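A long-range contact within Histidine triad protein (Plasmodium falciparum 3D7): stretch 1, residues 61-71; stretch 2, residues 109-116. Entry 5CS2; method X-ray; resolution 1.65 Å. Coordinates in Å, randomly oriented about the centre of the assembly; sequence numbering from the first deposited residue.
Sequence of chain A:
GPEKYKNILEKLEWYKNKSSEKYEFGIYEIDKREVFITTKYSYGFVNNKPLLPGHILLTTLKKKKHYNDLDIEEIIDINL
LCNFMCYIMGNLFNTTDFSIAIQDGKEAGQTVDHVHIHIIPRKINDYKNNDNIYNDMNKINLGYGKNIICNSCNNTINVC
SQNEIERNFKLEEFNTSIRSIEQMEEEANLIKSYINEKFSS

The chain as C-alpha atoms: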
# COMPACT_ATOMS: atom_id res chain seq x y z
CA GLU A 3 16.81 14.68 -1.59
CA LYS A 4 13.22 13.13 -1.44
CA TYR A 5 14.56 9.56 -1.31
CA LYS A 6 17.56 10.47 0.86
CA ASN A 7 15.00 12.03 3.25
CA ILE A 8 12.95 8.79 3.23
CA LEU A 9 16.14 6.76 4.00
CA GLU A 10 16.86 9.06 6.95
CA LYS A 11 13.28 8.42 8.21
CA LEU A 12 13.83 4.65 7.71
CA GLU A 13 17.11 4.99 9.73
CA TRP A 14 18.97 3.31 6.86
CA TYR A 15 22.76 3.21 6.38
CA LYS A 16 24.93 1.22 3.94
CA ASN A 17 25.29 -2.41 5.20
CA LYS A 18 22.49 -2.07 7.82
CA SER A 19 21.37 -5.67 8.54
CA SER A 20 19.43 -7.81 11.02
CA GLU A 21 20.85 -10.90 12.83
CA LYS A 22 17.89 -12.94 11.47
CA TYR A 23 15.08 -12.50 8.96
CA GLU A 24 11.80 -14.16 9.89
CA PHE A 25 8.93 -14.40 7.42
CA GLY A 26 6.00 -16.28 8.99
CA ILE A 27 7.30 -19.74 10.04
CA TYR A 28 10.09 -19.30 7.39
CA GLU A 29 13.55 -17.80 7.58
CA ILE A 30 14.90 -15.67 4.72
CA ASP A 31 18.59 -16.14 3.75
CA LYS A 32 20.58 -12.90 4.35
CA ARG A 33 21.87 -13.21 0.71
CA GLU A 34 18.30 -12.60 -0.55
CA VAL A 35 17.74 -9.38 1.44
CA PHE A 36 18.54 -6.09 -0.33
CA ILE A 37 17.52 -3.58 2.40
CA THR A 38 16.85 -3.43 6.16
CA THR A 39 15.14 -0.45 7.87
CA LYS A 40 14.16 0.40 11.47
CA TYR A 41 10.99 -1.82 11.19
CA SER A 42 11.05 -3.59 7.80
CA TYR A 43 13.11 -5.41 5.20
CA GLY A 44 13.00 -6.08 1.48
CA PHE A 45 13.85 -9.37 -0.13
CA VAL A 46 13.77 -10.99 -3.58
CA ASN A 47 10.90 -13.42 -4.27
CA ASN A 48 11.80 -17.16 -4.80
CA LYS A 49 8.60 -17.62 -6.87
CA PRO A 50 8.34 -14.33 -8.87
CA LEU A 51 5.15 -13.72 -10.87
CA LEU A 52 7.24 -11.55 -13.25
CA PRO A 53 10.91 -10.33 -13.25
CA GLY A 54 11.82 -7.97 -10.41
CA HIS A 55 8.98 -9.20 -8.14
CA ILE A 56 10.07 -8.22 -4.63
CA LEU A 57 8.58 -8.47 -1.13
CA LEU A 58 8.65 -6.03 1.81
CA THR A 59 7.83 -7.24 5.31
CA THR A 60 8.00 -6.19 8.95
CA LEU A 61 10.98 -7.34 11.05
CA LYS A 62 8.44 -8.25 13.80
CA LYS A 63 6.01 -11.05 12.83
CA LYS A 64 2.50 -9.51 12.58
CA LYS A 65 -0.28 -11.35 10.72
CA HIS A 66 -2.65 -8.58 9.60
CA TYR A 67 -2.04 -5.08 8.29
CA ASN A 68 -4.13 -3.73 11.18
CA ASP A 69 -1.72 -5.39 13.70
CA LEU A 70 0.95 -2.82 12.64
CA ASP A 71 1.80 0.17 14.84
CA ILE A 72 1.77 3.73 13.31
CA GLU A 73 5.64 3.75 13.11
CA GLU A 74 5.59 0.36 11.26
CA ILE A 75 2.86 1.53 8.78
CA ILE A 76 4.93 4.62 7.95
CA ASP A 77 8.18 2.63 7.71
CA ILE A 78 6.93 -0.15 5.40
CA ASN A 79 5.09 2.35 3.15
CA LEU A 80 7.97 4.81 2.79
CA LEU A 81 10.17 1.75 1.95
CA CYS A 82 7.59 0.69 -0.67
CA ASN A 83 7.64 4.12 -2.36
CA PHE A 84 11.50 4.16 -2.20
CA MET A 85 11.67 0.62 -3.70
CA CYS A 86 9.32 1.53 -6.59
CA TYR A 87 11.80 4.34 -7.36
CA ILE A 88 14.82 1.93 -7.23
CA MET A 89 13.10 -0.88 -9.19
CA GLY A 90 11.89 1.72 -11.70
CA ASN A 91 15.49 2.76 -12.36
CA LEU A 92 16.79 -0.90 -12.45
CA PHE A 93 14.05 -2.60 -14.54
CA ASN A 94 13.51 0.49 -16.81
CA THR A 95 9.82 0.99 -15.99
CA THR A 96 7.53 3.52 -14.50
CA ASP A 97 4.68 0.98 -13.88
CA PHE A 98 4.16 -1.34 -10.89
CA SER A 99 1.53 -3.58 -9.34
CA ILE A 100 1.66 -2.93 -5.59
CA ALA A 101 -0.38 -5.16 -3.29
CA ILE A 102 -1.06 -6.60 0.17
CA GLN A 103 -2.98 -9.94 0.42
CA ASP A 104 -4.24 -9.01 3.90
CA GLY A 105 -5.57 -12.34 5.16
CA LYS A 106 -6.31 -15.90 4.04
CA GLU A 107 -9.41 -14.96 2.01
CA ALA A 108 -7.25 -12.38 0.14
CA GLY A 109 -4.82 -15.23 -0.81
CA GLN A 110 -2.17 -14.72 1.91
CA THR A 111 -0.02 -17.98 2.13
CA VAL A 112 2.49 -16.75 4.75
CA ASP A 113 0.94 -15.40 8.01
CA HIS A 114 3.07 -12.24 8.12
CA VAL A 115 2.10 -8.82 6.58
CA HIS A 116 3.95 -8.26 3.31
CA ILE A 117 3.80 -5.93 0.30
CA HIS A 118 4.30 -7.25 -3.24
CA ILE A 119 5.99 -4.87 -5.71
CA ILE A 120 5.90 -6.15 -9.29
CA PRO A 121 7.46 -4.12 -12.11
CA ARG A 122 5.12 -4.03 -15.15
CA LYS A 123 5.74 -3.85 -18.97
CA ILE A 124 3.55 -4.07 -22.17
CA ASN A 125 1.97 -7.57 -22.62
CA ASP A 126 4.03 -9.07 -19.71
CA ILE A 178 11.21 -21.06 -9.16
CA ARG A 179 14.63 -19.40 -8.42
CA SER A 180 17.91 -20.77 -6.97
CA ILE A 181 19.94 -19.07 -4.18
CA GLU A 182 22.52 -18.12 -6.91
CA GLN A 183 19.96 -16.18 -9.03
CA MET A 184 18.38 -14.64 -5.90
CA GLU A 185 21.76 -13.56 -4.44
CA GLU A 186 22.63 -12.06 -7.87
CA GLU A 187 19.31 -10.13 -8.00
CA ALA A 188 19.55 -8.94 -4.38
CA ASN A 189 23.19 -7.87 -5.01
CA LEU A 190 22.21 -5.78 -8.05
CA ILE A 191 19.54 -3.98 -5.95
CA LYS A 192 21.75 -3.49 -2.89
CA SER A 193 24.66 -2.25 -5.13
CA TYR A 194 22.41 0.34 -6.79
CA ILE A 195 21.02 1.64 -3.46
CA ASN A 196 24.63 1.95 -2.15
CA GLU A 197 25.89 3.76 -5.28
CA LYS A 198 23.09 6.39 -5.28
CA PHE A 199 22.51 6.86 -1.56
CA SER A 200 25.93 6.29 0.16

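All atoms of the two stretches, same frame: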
# COMPACT_ATOMS: atom_id res chain seq x y z
N LEU A 61 9.97 -6.53 10.38
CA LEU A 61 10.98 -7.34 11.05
C LEU A 61 10.29 -8.18 12.15
O LEU A 61 10.67 -9.33 12.38
CB LEU A 61 12.09 -6.44 11.64
CG LEU A 61 13.11 -5.89 10.65
CD1 LEU A 61 13.83 -4.66 11.20
CD2 LEU A 61 14.11 -6.95 10.20
N LYS A 62 9.27 -7.59 12.79
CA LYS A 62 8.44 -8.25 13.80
C LYS A 62 7.29 -8.98 13.10
O LYS A 62 6.62 -8.40 12.24
CB LYS A 62 7.91 -7.24 14.83
CG LYS A 62 7.11 -7.89 15.96
CD LYS A 62 7.15 -7.12 17.28
CE LYS A 62 6.41 -7.85 18.39
NZ LYS A 62 7.05 -9.15 18.75
N LYS A 63 7.08 -10.27 13.44
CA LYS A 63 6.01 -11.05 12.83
C LYS A 63 4.64 -10.54 13.30
O LYS A 63 4.35 -10.55 14.50
CB LYS A 63 6.17 -12.55 13.12
CG LYS A 63 5.33 -13.42 12.22
CD LYS A 63 5.00 -14.76 12.87
CE LYS A 63 3.90 -15.47 12.13
NZ LYS A 63 2.54 -15.00 12.52
N LYS A 64 3.86 -10.02 12.35
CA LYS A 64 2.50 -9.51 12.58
C LYS A 64 1.67 -10.05 11.44
O LYS A 64 2.11 -9.98 10.29
CB LYS A 64 2.48 -7.99 12.67
CG LYS A 64 2.83 -7.54 14.08
CD LYS A 64 3.31 -6.12 14.16
CE LYS A 64 3.81 -5.81 15.55
NZ LYS A 64 3.38 -4.47 16.05
N LYS A 65 0.52 -10.67 11.74
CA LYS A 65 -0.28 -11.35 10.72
C LYS A 65 -1.05 -10.43 9.76
O LYS A 65 -1.01 -10.62 8.54
CB LYS A 65 -1.26 -12.36 11.37
CG LYS A 65 -1.96 -13.26 10.36
CD LYS A 65 -2.90 -14.24 11.03
CE LYS A 65 -3.57 -15.13 10.01
NZ LYS A 65 -4.52 -16.06 10.66
N HIS A 66 -1.80 -9.50 10.34
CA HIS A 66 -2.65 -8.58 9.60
C HIS A 66 -2.10 -7.18 9.55
O HIS A 66 -1.46 -6.73 10.47
CB HIS A 66 -4.06 -8.56 10.22
CG HIS A 66 -4.91 -9.71 9.79
ND1 HIS A 66 -5.44 -9.77 8.50
CD2 HIS A 66 -5.27 -10.82 10.47
CE1 HIS A 66 -6.09 -10.93 8.45
NE2 HIS A 66 -6.02 -11.58 9.61
N TYR A 67 -2.44 -6.47 8.48
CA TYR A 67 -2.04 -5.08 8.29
C TYR A 67 -2.46 -4.21 9.47
O TYR A 67 -1.73 -3.32 9.89
CB TYR A 67 -2.65 -4.56 6.97
CG TYR A 67 -2.11 -3.23 6.50
CD1 TYR A 67 -0.75 -2.94 6.58
CD2 TYR A 67 -2.94 -2.29 5.90
CE1 TYR A 67 -0.24 -1.72 6.12
CE2 TYR A 67 -2.45 -1.07 5.45
CZ TYR A 67 -1.09 -0.80 5.52
OH TYR A 67 -0.61 0.40 5.07
N ASN A 68 -3.64 -4.49 10.04
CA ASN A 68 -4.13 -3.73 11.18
C ASN A 68 -3.45 -4.07 12.52
O ASN A 68 -3.71 -3.38 13.51
CB ASN A 68 -5.62 -3.83 11.27
CG ASN A 68 -6.25 -2.84 10.31
OD1 ASN A 68 -6.33 -1.64 10.57
ND2 ASN A 68 -6.62 -3.33 9.18
N ASP A 69 -2.53 -5.06 12.53
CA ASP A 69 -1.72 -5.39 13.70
C ASP A 69 -0.52 -4.44 13.76
O ASP A 69 0.15 -4.39 14.78
CB ASP A 69 -1.19 -6.83 13.63
CG ASP A 69 -2.26 -7.89 13.81
OD1 ASP A 69 -3.22 -7.64 14.57
OD2 ASP A 69 -2.13 -8.97 13.20
N LEU A 70 -0.21 -3.71 12.64
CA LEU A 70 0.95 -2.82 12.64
C LEU A 70 0.75 -1.57 13.45
O LEU A 70 -0.35 -1.01 13.44
CB LEU A 70 1.39 -2.43 11.20
CG LEU A 70 1.67 -3.52 10.15
CD1 LEU A 70 2.60 -2.95 9.08
CD2 LEU A 70 2.31 -4.75 10.71
N ASP A 71 1.82 -1.10 14.10
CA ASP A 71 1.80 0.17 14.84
C ASP A 71 2.02 1.30 13.80
O ASP A 71 2.52 1.03 12.69
CB ASP A 71 2.94 0.23 15.88
CG ASP A 71 2.90 -0.83 16.97
OD1 ASP A 71 1.78 -1.29 17.32
OD2 ASP A 71 3.97 -1.13 17.53
N GLY A 109 -5.88 -14.41 -0.21
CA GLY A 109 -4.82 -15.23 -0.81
C GLY A 109 -3.49 -15.24 -0.09
O GLY A 109 -2.50 -15.71 -0.66
N GLN A 110 -3.42 -14.73 1.13
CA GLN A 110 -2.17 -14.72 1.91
C GLN A 110 -1.76 -16.19 2.23
O GLN A 110 -2.60 -16.95 2.71
CB GLN A 110 -2.40 -13.95 3.22
CG GLN A 110 -1.17 -13.68 4.06
CD GLN A 110 -1.53 -13.14 5.42
OE1 GLN A 110 -2.50 -13.57 6.05
NE2 GLN A 110 -0.73 -12.23 5.93
N THR A 111 -0.51 -16.59 1.88
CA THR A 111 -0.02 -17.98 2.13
C THR A 111 0.96 -18.04 3.30
O THR A 111 1.16 -19.10 3.89
CB THR A 111 0.57 -18.65 0.88
OG1 THR A 111 1.42 -17.76 0.18
CG2 THR A 111 -0.49 -19.23 -0.03
N VAL A 112 1.56 -16.89 3.64
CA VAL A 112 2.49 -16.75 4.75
C VAL A 112 1.84 -15.77 5.73
O VAL A 112 1.52 -14.64 5.33
CB VAL A 112 3.89 -16.25 4.28
CG1 VAL A 112 4.80 -16.00 5.47
CG2 VAL A 112 4.53 -17.24 3.30
N ASP A 113 1.64 -16.18 6.99
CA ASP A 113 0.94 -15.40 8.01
C ASP A 113 1.79 -14.29 8.59
O ASP A 113 2.02 -14.24 9.78
CB ASP A 113 0.35 -16.33 9.10
CG ASP A 113 -0.60 -17.37 8.50
OD1 ASP A 113 -1.20 -17.10 7.43
OD2 ASP A 113 -0.69 -18.48 9.07
N HIS A 114 2.18 -13.33 7.73
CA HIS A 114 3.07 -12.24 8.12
C HIS A 114 2.83 -11.17 7.04
O HIS A 114 2.90 -11.50 5.86
CB HIS A 114 4.53 -12.76 8.06
CG HIS A 114 5.58 -11.84 8.60
ND1 HIS A 114 6.80 -12.34 9.05
CD2 HIS A 114 5.59 -10.49 8.73
CE1 HIS A 114 7.48 -11.28 9.48
NE2 HIS A 114 6.81 -10.14 9.27
N VAL A 115 2.42 -9.97 7.46
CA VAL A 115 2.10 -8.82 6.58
C VAL A 115 3.23 -8.63 5.60
O VAL A 115 4.38 -8.48 6.02
CB VAL A 115 1.94 -7.48 7.37
CG1 VAL A 115 1.60 -6.33 6.41
CG2 VAL A 115 0.90 -7.59 8.45
N HIS A 116 2.91 -8.58 4.31
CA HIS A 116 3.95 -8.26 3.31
C HIS A 116 3.39 -7.51 2.11
O HIS A 116 2.24 -7.72 1.71
CB HIS A 116 4.77 -9.50 2.88
CG HIS A 116 3.97 -10.64 2.34
ND1 HIS A 116 3.20 -11.44 3.18
CD2 HIS A 116 3.87 -11.11 1.08
CE1 HIS A 116 2.64 -12.35 2.40
NE2 HIS A 116 3.02 -12.20 1.13

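What holds the two backbones together? The one main-chain hydrogen bond across the contact runs from Val115 N to Lys64 O, 2.8 Å long and nearly straight at 168°. The same carbonyl also receives a CA-H...O contact, with His114 CA 3.3 Å from Lys64 O, so this oxygen faces two successive residues of the second stretch. The CA atoms of Lys65 and His114 come within 4.3 Å of each other here.

How are the neighbouring carbonyls satisfied? Both are met by side chains. Gln110 points its CA-to-CB bond toward the first stretch and its extended chain carries the amide to the backbone, where Gln110 NE2 donates to Lys65 O at 3.1 Å and 164°. In the opposite sense, Lys63 NZ reaches across to Asp113 O at 2.9 Å. The Asp113 carboxylate takes no part in that bond; its OD1 approaches Lys65 CE at 4.0 Å.

Where does the His114 ring fit? Its face lies against the backbone of Lys63, whose CA sits 3.8 Å from the ring centroid and only 18° off the normal, a CH-pi contact. Both ring nitrogens are hydrogen-bonded outside this contact. Its carbonyl is satisfied within its own stretch: His116 ND1 donates to His114 O at 2.7 Å.

What packs around Val115, and what keeps its surroundings in shape? Val115 CG2 lies 3.2 Å from His66 C and 3.9 Å from Leu70 CD2, while Val115 CG1 lies 4.1 Å from Tyr67 CD1, so the valine nestles against the turn. That turn is tied internally: His66 N donates to Asp69 OD2 at 2.9 Å, and Asp69 N returns a bond to His66 O at 2.9 Å. Asp69 thus satisfies both backbone polar atoms of His66.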